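Side-chain contacts in Serine/threonine-protein kinase Tel1 (Chaetomium thermophilum, PDB 6SKY), which is a PI3K-related serine/threonine kinase that binds ATP and probably switches on checkpoint signalling when DNA is damaged: residues D2394-M2399 and I2835-D2840; F2298-L2303 and E2379-S2384. One frame throughout, in Å; residues are numbered along the deposited sequence.

Contact 1 (D2394-M2399 and I2835-D2840); sequences DALRFM and IQTILD
Arg-2397, whose base lies against Thr-2837, spends its charge away from that neighbour: its NE forms a salt bridge with OD2 of Asp-2300, and NH1 lies beside OD1 of the same carboxylate. With CG anti to the backbone N (chi1 -180°) and a bend at the next bond (chi2 49°), the guanidinium leaves along the helix, while CB remains 4.3 Å from Thr-2837 CG2. A long, flexible side chain suits this place because its base can pack while its tip carries charge. NH2 comes within 5.0 Å of Asp-2840 OD2, so any attraction there would act through space and not as a salt bridge; that carboxylate is paired through OD1 with Arg-2843 on its own helix.

Across the gap no hydrogen bond is made, and the helices meet through aliphatic carbons, with one methyl of Thr-2837 lying against the main chain. Thr-2837 divides its two branches neatly. OG1 gives its hydrogen to the carbonyl of Ala-2833, one turn back on its own helix, and CG2, anti to the backbone N, is thereby presented to the other helix. It comes 4.1 Å from Arg-2397 N and meets Leu-2396 CB at 4.2 Å. This small beta-branched residue sits where the CA atoms of Arg-2397 and Thr-2837 come within 6.3 Å. Beside it, Leu-2396 extends CD2 to Ile-2838 CG1 at 3.8 Å, the two side chains crossing at a slant.

The axes approach to 9.3 Å and cross at 50°, joining the FAT region to the kinase region. On the FAT side Phe-2398 packs back on Leu-2382 of helix 2348-2387. On the kinase side Ile-2838 also rests on Ala-2628 and Leu-2632 of helix 2616-2632, and Leu-2839 turns to helix 2898-2908.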
loop_
_atom_site.group_PDB
_atom_site.type_symbol
_atom_site.label_atom_id
_atom_site.label_comp_id
_atom_site.label_asym_id
_atom_site.label_seq_id
_atom_site.Cartn_x
_atom_site.Cartn_y
_atom_site.Cartn_z
ATOM N N ASP A 2394 -23.574 -12.030 15.350
ATOM C CA ASP A 2394 -23.881 -11.329 16.581
ATOM C C ASP A 2394 -24.471 -12.250 17.628
ATOM O O ASP A 2394 -24.525 -11.871 18.796
ATOM C CB ASP A 2394 -24.849 -10.186 16.304
ATOM C CG ASP A 2394 -24.204 -9.053 15.549
ATOM O OD1 ASP A 2394 -24.664 -7.902 15.689
ATOM O OD2 ASP A 2394 -23.220 -9.307 14.828
ATOM N N ALA A 2395 -24.914 -13.442 17.241
ATOM C CA ALA A 2395 -25.391 -14.403 18.223
ATOM C C ALA A 2395 -24.235 -14.987 19.011
ATOM O O ALA A 2395 -24.322 -15.141 20.229
ATOM C CB ALA A 2395 -26.180 -15.505 17.530
ATOM N N LEU A 2396 -23.129 -15.275 18.339
ATOM C CA LEU A 2396 -21.946 -15.785 19.016
ATOM C C LEU A 2396 -21.344 -14.736 19.939
ATOM O O LEU A 2396 -20.935 -15.043 21.066
ATOM C CB LEU A 2396 -20.935 -16.233 17.968
ATOM C CG LEU A 2396 -19.992 -17.367 18.304
ATOM C CD1 LEU A 2396 -20.774 -18.499 18.882
ATOM C CD2 LEU A 2396 -19.316 -17.802 17.050
ATOM N N ARG A 2397 -21.306 -13.486 19.489
ATOM C CA ARG A 2397 -20.762 -12.415 20.311
ATOM C C ARG A 2397 -21.683 -12.090 21.475
ATOM O O ARG A 2397 -21.217 -11.892 22.603
ATOM C CB ARG A 2397 -20.507 -11.181 19.454
ATOM C CG ARG A 2397 -19.941 -10.014 20.219
ATOM C CD ARG A 2397 -18.772 -10.419 21.079
ATOM N NE ARG A 2397 -18.485 -9.412 22.091
ATOM C CZ ARG A 2397 -17.726 -9.619 23.160
ATOM N NH1 ARG A 2397 -17.524 -8.644 24.028
ATOM N NH2 ARG A 2397 -17.177 -10.802 23.364
ATOM N N PHE A 2398 -22.990 -12.043 21.234
ATOM C CA PHE A 2398 -23.919 -11.879 22.341
ATOM C C PHE A 2398 -23.772 -13.001 23.349
ATOM O O PHE A 2398 -23.845 -12.765 24.554
ATOM C CB PHE A 2398 -25.360 -11.827 21.848
ATOM C CG PHE A 2398 -26.352 -12.131 22.924
ATOM C CD1 PHE A 2398 -26.684 -11.178 23.856
ATOM C CD2 PHE A 2398 -26.921 -13.378 23.028
ATOM C CE1 PHE A 2398 -27.571 -11.459 24.850
ATOM C CE2 PHE A 2398 -27.805 -13.656 24.025
ATOM C CZ PHE A 2398 -28.130 -12.696 24.935
ATOM N N MET A 2399 -23.586 -14.231 22.878
ATOM C CA MET A 2399 -23.501 -15.367 23.784
ATOM C C MET A 2399 -22.257 -15.284 24.649
ATOM O O MET A 2399 -22.319 -15.505 25.860
ATOM C CB MET A 2399 -23.522 -16.662 22.981
ATOM C CG MET A 2399 -23.823 -17.883 23.798
ATOM S SD MET A 2399 -25.244 -17.607 24.860
ATOM C CE MET A 2399 -26.532 -17.350 23.651
ATOM N N ILE A 2835 -12.450 -14.818 14.217
ATOM C CA ILE A 2835 -11.850 -16.032 14.745
ATOM C C ILE A 2835 -11.645 -15.911 16.244
ATOM O O ILE A 2835 -11.792 -16.893 16.982
ATOM C CB ILE A 2835 -10.538 -16.333 14.007
ATOM C CG1 ILE A 2835 -10.807 -16.515 12.520
ATOM C CG2 ILE A 2835 -9.889 -17.566 14.558
ATOM C CD1 ILE A 2835 -9.579 -16.729 11.713
ATOM N N GLN A 2836 -11.328 -14.711 16.724
ATOM C CA GLN A 2836 -11.247 -14.481 18.159
ATOM C C GLN A 2836 -12.597 -14.701 18.824
ATOM O O GLN A 2836 -12.671 -15.279 19.909
ATOM C CB GLN A 2836 -10.742 -13.067 18.419
ATOM C CG GLN A 2836 -10.629 -12.684 19.878
ATOM C CD GLN A 2836 -9.469 -13.359 20.570
ATOM O OE1 GLN A 2836 -8.531 -13.823 19.925
ATOM N NE2 GLN A 2836 -9.526 -13.418 21.893
ATOM N N THR A 2837 -13.674 -14.249 18.185
ATOM C CA THR A 2837 -15.016 -14.461 18.718
ATOM C C THR A 2837 -15.367 -15.941 18.798
ATOM O O THR A 2837 -15.949 -16.399 19.787
ATOM C CB THR A 2837 -16.034 -13.734 17.852
ATOM O OG1 THR A 2837 -15.755 -12.335 17.863
ATOM C CG2 THR A 2837 -17.416 -13.960 18.369
ATOM N N ILE A 2838 -15.035 -16.703 17.755
ATOM C CA ILE A 2838 -15.310 -18.137 17.759
ATOM C C ILE A 2838 -14.534 -18.832 18.873
ATOM O O ILE A 2838 -15.087 -19.633 19.636
ATOM C CB ILE A 2838 -14.988 -18.745 16.385
ATOM C CG1 ILE A 2838 -15.907 -18.163 15.324
ATOM C CG2 ILE A 2838 -15.138 -20.234 16.416
ATOM C CD1 ILE A 2838 -15.524 -18.547 13.942
ATOM N N LEU A 2839 -13.243 -18.530 18.997
ATOM C CA LEU A 2839 -12.467 -19.180 20.046
ATOM C C LEU A 2839 -12.892 -18.721 21.434
ATOM O O LEU A 2839 -12.780 -19.484 22.398
ATOM C CB LEU A 2839 -10.979 -18.927 19.841
ATOM C CG LEU A 2839 -10.366 -19.392 18.525
ATOM C CD1 LEU A 2839 -8.881 -19.231 18.589
ATOM C CD2 LEU A 2839 -10.725 -20.822 18.238
ATOM N N ASP A 2840 -13.389 -17.493 21.563
ATOM C CA ASP A 2840 -13.909 -17.042 22.845
ATOM C C ASP A 2840 -15.172 -17.794 23.218
ATOM O O ASP A 2840 -15.347 -18.182 24.374
ATOM C CB ASP A 2840 -14.174 -15.543 22.808
ATOM C CG ASP A 2840 -12.924 -14.728 23.039
ATOM O OD1 ASP A 2840 -11.901 -15.316 23.441
ATOM O OD2 ASP A 2840 -12.961 -13.498 22.821
#

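Contact 2 (F2298-L2303 and E2379-S2384); sequences FCDEQL and ENYLLS
Asp-2300 and Tyr-2381 face each other from two helices that run in broadly opposite senses, and theirs are the nearest CA atoms of the two segments, 9.7 Å apart. At that spacing small side chains could not meet, and a single long one has to span the gap. Tyr-2381 does so: its ring reaches outward from helix 2348-2387 and delivers OH to Asp-2300 OD2 at 3.3 Å, a weak hydrogen bond with the tyrosine as donor. The angle at the hydroxyl, from Tyr-2381 CZ through Tyr-2381 OH to Asp-2300 OD2, is 119°, so the direction is reasonable although the bond is long. OD2 lies at the ring's edge near its plane, 4.0 Å from CE2, whereas the carboxylate plane stands 87° from that of the ring. Asp-2300 holds CG anti to its own backbone N (chi1 -161°), which sets OD2 within range of the phenol.

Both helices belong to the FAT domain, an alpha-solenoid of the TPR clan built from helices laid side by side, and this pair is buried within it. A carboxylate so placed needs compensation: OD2 is shared by the phenol and by Arg-2397 NE of helix 2394-2404, and the arginine is likely to favour the ionised form. Aspartate suits the site because its short arm holds both partners close to the helix. A phenylalanine in place of Tyr-2381 would keep the ring but lack the hydroxyl, and OD2 would probably then depend more heavily on Arg-2397. Around the ring, Ala-2296 offers a small methyl from helix 2286-2303, one turn before Asp-2300, and Asp-2394 lies against the tyrosine from helix 2394-2404.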
loop_
_atom_site.group_PDB
_atom_site.type_symbol
_atom_site.label_atom_id
_atom_site.label_comp_id
_atom_site.label_asym_id
_atom_site.label_seq_id
_atom_site.Cartn_x
_atom_site.Cartn_y
_atom_site.Cartn_z
ATOM N N PHE A 2298 -20.218 -0.388 18.509
ATOM C CA PHE A 2298 -19.600 0.764 19.159
ATOM C C PHE A 2298 -19.489 0.568 20.665
ATOM O O PHE A 2298 -18.411 0.735 21.242
ATOM C CB PHE A 2298 -20.392 2.027 18.841
ATOM C CG PHE A 2298 -19.923 3.240 19.578
ATOM C CD1 PHE A 2298 -18.854 3.973 19.118
ATOM C CD2 PHE A 2298 -20.563 3.656 20.726
ATOM C CE1 PHE A 2298 -18.430 5.077 19.791
ATOM C CE2 PHE A 2298 -20.135 4.758 21.400
ATOM C CZ PHE A 2298 -19.072 5.469 20.931
ATOM N N CYS A 2299 -20.597 0.229 21.325
ATOM C CA CYS A 2299 -20.559 0.063 22.776
ATOM C C CYS A 2299 -19.622 -1.065 23.186
ATOM O O CYS A 2299 -18.907 -0.959 24.191
ATOM C CB CYS A 2299 -21.960 -0.195 23.315
ATOM S SG CYS A 2299 -23.059 1.206 23.245
ATOM N N ASP A 2300 -19.608 -2.155 22.424
ATOM C CA ASP A 2300 -18.697 -3.251 22.725
ATOM C C ASP A 2300 -17.253 -2.792 22.639
ATOM O O ASP A 2300 -16.445 -3.085 23.522
ATOM C CB ASP A 2300 -18.946 -4.407 21.764
ATOM C CG ASP A 2300 -18.393 -5.706 22.268
ATOM O OD1 ASP A 2300 -17.853 -5.728 23.388
ATOM O OD2 ASP A 2300 -18.502 -6.712 21.546
ATOM N N GLU A 2301 -16.909 -2.073 21.575
ATOM C CA GLU A 2301 -15.560 -1.542 21.445
ATOM C C GLU A 2301 -15.226 -0.577 22.570
ATOM O O GLU A 2301 -14.061 -0.443 22.946
ATOM C CB GLU A 2301 -15.422 -0.865 20.089
ATOM C CG GLU A 2301 -14.102 -0.214 19.824
ATOM C CD GLU A 2301 -14.144 0.631 18.572
ATOM O OE1 GLU A 2301 -15.252 0.811 18.021
ATOM O OE2 GLU A 2301 -13.078 1.116 18.137
ATOM N N GLN A 2302 -16.225 0.108 23.120
ATOM C CA GLN A 2302 -15.952 0.994 24.245
ATOM C C GLN A 2302 -15.714 0.219 25.526
ATOM O O GLN A 2302 -15.036 0.718 26.425
ATOM C CB GLN A 2302 -17.094 1.982 24.459
ATOM C CG GLN A 2302 -17.324 2.917 23.315
ATOM C CD GLN A 2302 -16.056 3.543 22.828
ATOM O OE1 GLN A 2302 -15.322 4.148 23.596
ATOM N NE2 GLN A 2302 -15.782 3.399 21.544
ATOM N N LEU A 2303 -16.278 -0.981 25.646
ATOM C CA LEU A 2303 -15.994 -1.803 26.819
ATOM C C LEU A 2303 -14.570 -2.344 26.787
ATOM O O LEU A 2303 -13.790 -2.131 27.719
ATOM C CB LEU A 2303 -16.991 -2.949 26.919
ATOM C CG LEU A 2303 -18.315 -2.604 27.572
ATOM C CD1 LEU A 2303 -19.172 -3.840 27.658
ATOM C CD2 LEU A 2303 -18.070 -2.026 28.933
ATOM N N GLU A 2379 -28.477 -4.972 24.815
ATOM C CA GLU A 2379 -29.784 -4.658 24.257
ATOM C C GLU A 2379 -29.728 -4.508 22.748
ATOM O O GLU A 2379 -30.601 -5.015 22.040
ATOM C CB GLU A 2379 -30.321 -3.390 24.898
ATOM C CG GLU A 2379 -31.477 -2.785 24.170
ATOM C CD GLU A 2379 -31.935 -1.504 24.812
ATOM O OE1 GLU A 2379 -31.434 -1.176 25.904
ATOM O OE2 GLU A 2379 -32.794 -0.821 24.228
ATOM N N ASN A 2380 -28.706 -3.831 22.227
ATOM C CA ASN A 2380 -28.653 -3.620 20.790
ATOM C C ASN A 2380 -28.216 -4.862 20.033
ATOM O O ASN A 2380 -28.631 -5.041 18.893
ATOM C CB ASN A 2380 -27.740 -2.451 20.462
ATOM C CG ASN A 2380 -28.326 -1.133 20.866
ATOM O OD1 ASN A 2380 -29.398 -0.756 20.424
ATOM N ND2 ASN A 2380 -27.627 -0.425 21.721
ATOM N N TYR A 2381 -27.412 -5.743 20.630
ATOM C CA TYR A 2381 -27.167 -7.034 19.988
ATOM C C TYR A 2381 -28.460 -7.815 19.838
ATOM O O TYR A 2381 -28.747 -8.373 18.773
ATOM C CB TYR A 2381 -26.154 -7.847 20.786
ATOM C CG TYR A 2381 -24.735 -7.616 20.370
ATOM C CD1 TYR A 2381 -24.395 -7.529 19.045
ATOM C CD2 TYR A 2381 -23.736 -7.467 21.308
ATOM C CE1 TYR A 2381 -23.110 -7.311 18.666
ATOM C CE2 TYR A 2381 -22.451 -7.246 20.933
ATOM C CZ TYR A 2381 -22.142 -7.170 19.612
ATOM O OH TYR A 2381 -20.849 -6.948 19.227
ATOM N N LEU A 2382 -29.267 -7.854 20.897
ATOM C CA LEU A 2382 -30.515 -8.601 20.817
ATOM C C LEU A 2382 -31.490 -7.967 19.836
ATOM O O LEU A 2382 -32.207 -8.678 19.129
ATOM C CB LEU A 2382 -31.145 -8.718 22.196
ATOM C CG LEU A 2382 -30.447 -9.726 23.086
ATOM C CD1 LEU A 2382 -31.133 -9.768 24.405
ATOM C CD2 LEU A 2382 -30.463 -11.075 22.434
ATOM N N LEU A 2383 -31.542 -6.638 19.776
ATOM C CA LEU A 2383 -32.426 -5.993 18.812
ATOM C C LEU A 2383 -31.946 -6.205 17.387
ATOM O O LEU A 2383 -32.759 -6.347 16.472
ATOM C CB LEU A 2383 -32.544 -4.507 19.108
ATOM C CG LEU A 2383 -33.337 -4.108 20.341
ATOM C CD1 LEU A 2383 -33.296 -2.619 20.504
ATOM C CD2 LEU A 2383 -34.751 -4.574 20.223
ATOM N N SER A 2384 -30.635 -6.223 17.171
ATOM C CA SER A 2384 -30.112 -6.429 15.832
ATOM C C SER A 2384 -30.332 -7.848 15.346
ATOM O O SER A 2384 -30.507 -8.063 14.145
ATOM C CB SER A 2384 -28.632 -6.103 15.799
ATOM O OG SER A 2384 -27.969 -6.936 14.879
#

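Overall arrangement
The two contacts, with centres about 13 Å apart, are joined through Arg-2397: its NE stands 2.8 Å from Asp-2300 OD2, so a residue that packs on the kinase region in contact 1 also pairs with the acid of contact 2. Asp-2394 adds a second junction, its OD1 3.4 Å from Tyr-2381 CD1 and hydrogen-bonded to His-2293. Helices 2348-2387 and 2394-2404 are consecutive, so contact 2 closes within the FAT domain before contact 1 joins it to the kinase region. Both lie away from the nucleotide and magnesium sites, although helix 2616-2632, on which Ile-2838 packs, follows the strand bearing the pocket residues Leu-2608 and Lys-2610.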